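Local coordinates for adenosine monophosphate-protein transferase (Pyrococcus horikoshii, PDB 2D16) that is of unknown function but probably belongs to the adenosine-specific kinase family and may transfer adenosine monophosphate to proteins, at residues Ile119-Glu124 against Ala128-Val133. Residues are numbered along the deposited sequence; the frame is centred on the assembly and turned at random.
With NA (sodium ion), chain E.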
loop_
_atom_site.group_PDB
_atom_site.type_symbol
_atom_site.label_atom_id
_atom_site.label_comp_id
_atom_site.label_asym_id
_atom_site.label_seq_id
_atom_site.Cartn_x
_atom_site.Cartn_y
_atom_site.Cartn_z
ATOM N N ILE A 119 -26.142 46.312 -29.856
ATOM C CA ILE A 119 -26.539 47.276 -30.871
ATOM C C ILE A 119 -27.225 46.498 -31.984
ATOM O O ILE A 119 -26.640 45.588 -32.573
ATOM C CB ILE A 119 -25.326 48.041 -31.433
ATOM C CG1 ILE A 119 -24.568 48.717 -30.284
ATOM C CG2 ILE A 119 -25.797 49.087 -32.442
ATOM C CD1 ILE A 119 -23.372 49.540 -30.727
ATOM N N VAL A 120 -28.471 46.863 -32.258
ATOM C CA VAL A 120 -29.271 46.179 -33.261
ATOM C C VAL A 120 -29.702 47.074 -34.413
ATOM O O VAL A 120 -30.092 48.223 -34.211
ATOM C CB VAL A 120 -30.538 45.575 -32.605
ATOM C CG1 VAL A 120 -31.432 44.932 -33.665
ATOM C CG2 VAL A 120 -30.137 44.554 -31.548
ATOM N N ALA A 121 -29.620 46.535 -35.626
ATOM C CA ALA A 121 -30.037 47.258 -36.820
ATOM C C ALA A 121 -31.285 46.555 -37.341
ATOM O O ALA A 121 -31.333 45.328 -37.370
ATOM C CB ALA A 121 -28.940 47.215 -37.875
ATOM N N GLU A 122 -32.300 47.318 -37.730
ATOM C CA GLU A 122 -33.510 46.708 -38.260
ATOM C C GLU A 122 -33.778 47.156 -39.690
ATOM O O GLU A 122 -33.693 48.344 -40.012
ATOM C CB GLU A 122 -34.733 47.019 -37.379
ATOM C CG GLU A 122 -36.026 46.418 -37.940
ATOM C CD GLU A 122 -37.139 46.260 -36.913
ATOM O OE1 GLU A 122 -36.974 46.700 -35.754
ATOM O OE2 GLU A 122 -38.191 45.688 -37.277
ATOM N N THR A 123 -34.075 46.184 -40.545
ATOM C CA THR A 123 -34.377 46.445 -41.945
ATOM C C THR A 123 -35.839 46.075 -42.155
ATOM O O THR A 123 -36.538 45.738 -41.197
ATOM C CB THR A 123 -33.526 45.570 -42.882
ATOM O OG1 THR A 123 -33.950 44.206 -42.774
ATOM C CG2 THR A 123 -32.045 45.667 -42.504
ATOM N N GLU A 124 -36.294 46.123 -43.402
ATOM C CA GLU A 124 -37.681 45.780 -43.701
ATOM C C GLU A 124 -37.943 44.290 -43.488
ATOM O O GLU A 124 -39.093 43.870 -43.351
ATOM C CB GLU A 124 -38.032 46.169 -45.142
ATOM C CG GLU A 124 -37.948 47.663 -45.412
ATOM C CD GLU A 124 -36.604 48.093 -45.977
ATOM O OE1 GLU A 124 -35.568 47.527 -45.563
ATOM O OE2 GLU A 124 -36.587 49.010 -46.826
ATOM N N ALA A 128 -30.779 42.591 -36.855
ATOM C CA ALA A 128 -29.428 42.051 -36.854
ATOM C C ALA A 128 -28.588 42.677 -35.751
ATOM O O ALA A 128 -28.666 43.877 -35.507
ATOM C CB ALA A 128 -28.775 42.316 -38.203
ATOM N N VAL A 129 -27.792 41.857 -35.074
ATOM C CA VAL A 129 -26.914 42.372 -34.031
ATOM C C VAL A 129 -25.671 42.864 -34.765
ATOM O O VAL A 129 -24.982 42.072 -35.408
ATOM C CB VAL A 129 -26.500 41.263 -33.041
ATOM C CG1 VAL A 129 -25.398 41.771 -32.116
ATOM C CG2 VAL A 129 -27.710 40.804 -32.229
ATOM N N ILE A 130 -25.387 44.161 -34.687
ATOM C CA ILE A 130 -24.208 44.681 -35.376
ATOM C C ILE A 130 -23.041 44.918 -34.433
ATOM O O ILE A 130 -21.952 45.293 -34.857
ATOM C CB ILE A 130 -24.525 45.980 -36.172
ATOM C CG1 ILE A 130 -24.948 47.111 -35.230
ATOM C CG2 ILE A 130 -25.616 45.690 -37.196
ATOM C CD1 ILE A 130 -25.134 48.450 -35.938
ATOM N N GLY A 131 -23.255 44.690 -33.143
ATOM C CA GLY A 131 -22.158 44.875 -32.210
ATOM C C GLY A 131 -22.604 44.874 -30.768
ATOM O O GLY A 131 -23.800 44.917 -30.482
ATOM N N VAL A 132 -21.638 44.815 -29.859
ATOM C CA VAL A 132 -21.949 44.832 -28.441
ATOM C C VAL A 132 -21.045 45.810 -27.711
ATOM O O VAL A 132 -19.864 45.936 -28.031
ATOM C CB VAL A 132 -21.789 43.429 -27.803
ATOM C CG1 VAL A 132 -22.789 42.460 -28.429
ATOM C CG2 VAL A 132 -20.359 42.918 -27.981
ATOM N N VAL A 133 -21.615 46.537 -26.757
ATOM C CA VAL A 133 -20.828 47.469 -25.961
ATOM C C VAL A 133 -20.602 46.728 -24.657
ATOM O O VAL A 133 -21.517 46.575 -23.849
ATOM C CB VAL A 133 -21.583 48.791 -25.676
ATOM C CG1 VAL A 133 -20.715 49.699 -24.803
ATOM C CG2 VAL A 133 -21.919 49.495 -26.983
HETATM NA NA NA E . -20.955 43.822 -36.511
HETATM O O HOH W 1 -22.099 42.076 -35.305
#
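I119 faces both I130 and G131, the classic beta bulge, within an antiparallel hairpin of two strand segments whose N-to-C directions make 144°. I119 N donates to G131 O (2.8 Å), while I119 O accepts from I130 N. Two residues on, A121 and A128 form a hydrogen-bonded pair through both N-H groups; between them and the bulge, V120 lies opposite V129 in a non-hydrogen-bonded pair. I130 is the extra residue of the bulge, and its psi of -3° turns its carbonyl out to the sodium ion, which I130 O coordinates at 2.4 Å. A water bound to the same ion donates to V129 O. G131 has backbone angles at which a side chain would collide with the carbonyl of I130.

I119 sends CG2, anti to its own N, against I130 CG1 at 3.5 Å, and its other branch carries CD1 to V133 CG2 at 4.0 Å. I130 CG2 meets A121 CB at 3.7 Å. An alanine in place of I119 would be likely to leave I130 CG1 and V133 CG2 without these apolar partners. Strand 116-122 is central in its three-stranded sheet: strand 3-8 flanks it, I4 touching I119 and I130, while V129 packs on Y109 of strand 105-112.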